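Uncharacterized protein (PDB 4R7F) is of unknown function but has three immunoglobulin-like beta-sandwich domains, binds magnesium and carries a domain related to type 9 secretion system plug proteins. Local coordinates at residues Gly221-Arg225 against Asp256-Asp260. Coordinates in Å, arbitrary orientation, origin at the centre of the assembly. Residues are numbered along the deposited sequence.
Sequences GNEYR and DYRRD. With MG (magnesium ion), chain G.
Asn222-Arg225 and Asp256-Arg258 are extended; Gly221 has positive phi (62°), and the chain turns at Arg259-Asp260. The segments run nearly antiparallel (168° apart), too far apart for backbone pairing: CA atoms lie 8.5 Å apart at Asn222-Arg259 and 9.0 Å at Arg225-Asp256. Two arginines reaching in opposite directions bridge the gap, each ending on a main-chain carbonyl. Arg225 (chi1 m, then t, t, chi4 -85°) donates from NH2 to Tyr257 O (2.9 Å); its NH1 forms a salt bridge with Asp256 OD1 (3.6 Å), and one water joins the same two atoms. Arg259 (m, t, m, chi4 162°) donates from NH2 to Glu223 O (2.7 Å), its guanidinium sandwiched between Asn222 ND2 and Arg225 CG. The like charges approach to 3.7 Å (Arg225 NH2 to Arg259 NE), offset by Glu364, salt-bridged to both. Asn222 (chi1 t) turns OD1 back to accept from Glu223 N (2.7 Å). Glu223 starts sideways, and its m, m rotamer carries the carboxylate away from 256-260: OE1 binds magnesium (2.4 Å) with Asp269, Asp271, the main-chain O of Gln371 and a water that also donates to Asn222 O; OE2 is hydrogen-bonded to Tyr264. The contact thus ties a metal-site loop to a second loop. The Asp256 carboxylate is also hydrogen-bonded to His238, Tyr346 and Tyr348; 221-225 runs from the loop after strand 207-219 into strand 225-228, Tyr224 and Arg225 against strand 342-352, while 256-260 follows strand 248-253.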
ATOM      1  N   GLY A 221     -17.446  -6.528  -0.733  1.00 26.99           N
ATOM      2  CA  GLY A 221     -17.433  -6.246  -2.175  1.00 24.67           C
ATOM      3  C   GLY A 221     -16.403  -7.071  -2.910  1.00 28.96           C
ATOM      4  O   GLY A 221     -16.034  -8.186  -2.472  1.00 32.04           O
ATOM      5  N   ASN A 222     -15.936  -6.503  -4.014  1.00 26.58           N
ATOM      6  CA  ASN A 222     -15.122  -7.188  -4.993  1.00 24.82           C
ATOM      7  C   ASN A 222     -14.182  -6.153  -5.593  1.00 33.33           C
ATOM      8  O   ASN A 222     -14.380  -4.933  -5.409  1.00 28.09           O
ATOM      9  CB  ASN A 222     -15.992  -7.791  -6.101  1.00 25.42           C
ATOM     10  CG  ASN A 222     -15.314  -8.955  -6.837  1.00 26.92           C
ATOM     11  OD1 ASN A 222     -14.113  -9.129  -6.761  1.00 32.58           O
ATOM     12  ND2 ASN A 222     -16.091  -9.740  -7.549  1.00 28.03           N
ATOM     13  N   GLU A 223     -13.146  -6.624  -6.286  1.00 33.52           N
ATOM     14  CA  GLU A 223     -12.285  -5.708  -7.038  1.00 34.71           C
ATOM     15  C   GLU A 223     -13.130  -5.140  -8.147  1.00 32.91           C
ATOM     16  O   GLU A 223     -13.992  -5.826  -8.720  1.00 31.53           O
ATOM     17  CB  GLU A 223     -11.011  -6.372  -7.599  1.00 31.72           C
ATOM     18  CG  GLU A 223     -10.179  -7.179  -6.569  1.00 35.58           C
ATOM     19  CD  GLU A 223      -9.676  -6.389  -5.350  1.00 34.86           C
ATOM     20  OE1 GLU A 223      -9.749  -5.131  -5.294  1.00 30.05           O
ATOM     21  OE2 GLU A 223      -9.208  -7.068  -4.411  1.00 32.92           O
ATOM     22  N   TYR A 224     -12.903  -3.868  -8.408  1.00 30.18           N
ATOM     23  CA  TYR A 224     -13.673  -3.158  -9.391  1.00 29.57           C
ATOM     24  C   TYR A 224     -13.322  -3.754 -10.737  1.00 30.98           C
ATOM     25  O   TYR A 224     -12.216  -4.312 -10.963  1.00 32.00           O
ATOM     26  CB  TYR A 224     -13.365  -1.646  -9.380  1.00 27.10           C
ATOM     27  CG  TYR A 224     -13.968  -0.875  -8.230  1.00 25.25           C
ATOM     28  CD1 TYR A 224     -13.556  -1.078  -6.950  1.00 30.76           C
ATOM     29  CD2 TYR A 224     -14.962   0.090  -8.445  1.00 26.23           C
ATOM     30  CE1 TYR A 224     -14.118  -0.375  -5.886  1.00 27.81           C
ATOM     31  CE2 TYR A 224     -15.533   0.783  -7.409  1.00 26.21           C
ATOM     32  CZ  TYR A 224     -15.097   0.564  -6.116  1.00 33.46           C
ATOM     33  OH  TYR A 224     -15.647   1.248  -5.050  1.00 24.22           O
ATOM     34  N   ARG A 225     -14.306  -3.648 -11.621  1.00 30.31           N
ATOM     35  CA  ARG A 225     -14.156  -3.982 -13.010  1.00 31.37           C
ATOM     36  C   ARG A 225     -13.307  -2.927 -13.679  1.00 34.69           C
ATOM     37  O   ARG A 225     -13.341  -1.739 -13.287  1.00 28.57           O
ATOM     38  CB  ARG A 225     -15.524  -4.020 -13.702  1.00 30.11           C
ATOM     39  CG  ARG A 225     -16.454  -5.110 -13.207  1.00 30.54           C
ATOM     40  CD  ARG A 225     -17.889  -4.812 -13.608  1.00 29.94           C
ATOM     41  NE  ARG A 225     -18.859  -5.616 -12.902  1.00 29.85           N
ATOM     42  CZ  ARG A 225     -19.247  -6.834 -13.265  1.00 28.33           C
ATOM     43  NH1 ARG A 225     -18.738  -7.437 -14.330  1.00 31.61           N
ATOM     44  NH2 ARG A 225     -20.155  -7.453 -12.542  1.00 32.10           N
ATOM     45  N   ASP A 256     -20.803  -7.617 -19.330  1.00 30.84           N
ATOM     46  CA  ASP A 256     -20.546  -7.896 -17.927  1.00 33.27           C
ATOM     47  C   ASP A 256     -21.618  -8.831 -17.395  1.00 30.69           C
ATOM     48  O   ASP A 256     -22.742  -8.775 -17.871  1.00 32.04           O
ATOM     49  CB  ASP A 256     -20.535  -6.592 -17.118  1.00 29.32           C
ATOM     50  CG  ASP A 256     -19.367  -5.678 -17.476  1.00 34.66           C
ATOM     51  OD1 ASP A 256     -18.268  -6.223 -17.674  1.00 39.47           O
ATOM     52  OD2 ASP A 256     -19.529  -4.421 -17.498  1.00 36.25           O
ATOM     53  N   TYR A 257     -21.260  -9.644 -16.390  1.00 29.65           N
ATOM     54  CA  TYR A 257     -22.162 -10.610 -15.785  1.00 32.51           C
ATOM     55  C   TYR A 257     -22.066 -10.455 -14.272  1.00 36.77           C
ATOM     56  O   TYR A 257     -21.086  -9.926 -13.776  1.00 32.24           O
ATOM     57  CB  TYR A 257     -21.806 -12.058 -16.227  1.00 34.94           C
ATOM     58  CG  TYR A 257     -21.835 -12.280 -17.754  1.00 30.99           C
ATOM     59  CD1 TYR A 257     -20.708 -12.034 -18.535  1.00 36.84           C
ATOM     60  CD2 TYR A 257     -22.988 -12.705 -18.394  1.00 37.01           C
ATOM     61  CE1 TYR A 257     -20.733 -12.194 -19.909  1.00 37.50           C
ATOM     62  CE2 TYR A 257     -23.031 -12.885 -19.761  1.00 36.93           C
ATOM     63  CZ  TYR A 257     -21.897 -12.624 -20.511  1.00 40.30           C
ATOM     64  OH  TYR A 257     -21.929 -12.754 -21.865  1.00 41.82           O
ATOM     65  N   ARG A 258     -23.098 -10.898 -13.553  1.00 36.81           N
ATOM     66  CA  ARG A 258     -23.047 -10.981 -12.091  1.00 39.19           C
ATOM     67  C   ARG A 258     -21.834 -11.795 -11.663  1.00 37.02           C
ATOM     68  O   ARG A 258     -21.480 -12.759 -12.306  1.00 35.93           O
ATOM     69  CB  ARG A 258     -24.339 -11.558 -11.516  1.00 34.81           C
ATOM     70  CG  ARG A 258     -25.501 -10.587 -11.723  1.00 45.84           C
ATOM     71  CD  ARG A 258     -26.853 -11.043 -11.188  1.00 44.62           C
ATOM     72  NE  ARG A 258     -26.872 -11.179  -9.733  1.00 60.46           N
ATOM     73  CZ  ARG A 258     -27.961 -11.407  -8.988  1.00 56.12           C
ATOM     74  NH1 ARG A 258     -29.157 -11.522  -9.552  1.00 51.99           N
ATOM     75  NH2 ARG A 258     -27.858 -11.501  -7.661  1.00 41.19           N
ATOM     76  N   ARG A 259     -21.166 -11.339 -10.606  1.00 38.12           N
ATOM     77  CA  ARG A 259     -19.964 -11.990 -10.092  1.00 33.76           C
ATOM     78  C   ARG A 259     -20.169 -12.495  -8.663  1.00 32.66           C
ATOM     79  O   ARG A 259     -19.224 -12.890  -8.012  1.00 35.75           O
ATOM     80  CB  ARG A 259     -18.778 -11.008 -10.115  1.00 34.45           C
ATOM     81  CG  ARG A 259     -18.309 -10.663 -11.512  1.00 35.26           C
ATOM     82  CD  ARG A 259     -16.993  -9.912 -11.534  1.00 32.52           C
ATOM     83  NE  ARG A 259     -17.128  -8.637 -10.835  1.00 36.44           N
ATOM     84  CZ  ARG A 259     -16.122  -7.898 -10.387  1.00 26.63           C
ATOM     85  NH1 ARG A 259     -14.888  -8.288 -10.572  1.00 27.90           N
ATOM     86  NH2 ARG A 259     -16.356  -6.758  -9.750  1.00 32.62           N
ATOM     87  N   ASP A 260     -21.397 -12.481  -8.172  1.00 33.53           N
ATOM     88  CA  ASP A 260     -21.674 -12.861  -6.776  1.00 38.67           C
ATOM     89  C   ASP A 260     -21.677 -14.378  -6.489  1.00 46.45           C
ATOM     90  O   ASP A 260     -21.647 -14.783  -5.335  1.00 45.69           O
ATOM     91  CB  ASP A 260     -23.036 -12.314  -6.336  1.00 37.70           C
ATOM     92  CG  ASP A 260     -24.166 -12.820  -7.206  1.00 38.17           C
ATOM     93  OD1 ASP A 260     -23.953 -12.874  -8.418  1.00 40.05           O
ATOM     94  OD2 ASP A 260     -25.250 -13.146  -6.707  1.00 38.46           O
TER
HETATM   95 MG    MG G 506     -10.073  -2.889  -4.627  1.00 21.09          MG
HETATM   96  O   HOH W   1     -12.415  -3.193  -4.269  1.00 27.20           O
HETATM   97  O   HOH W   2     -18.261 -10.121 -15.824  1.00 27.21           O
HETATM   98  O   HOH W   3     -16.228  -6.920 -15.858  1.00 40.87           O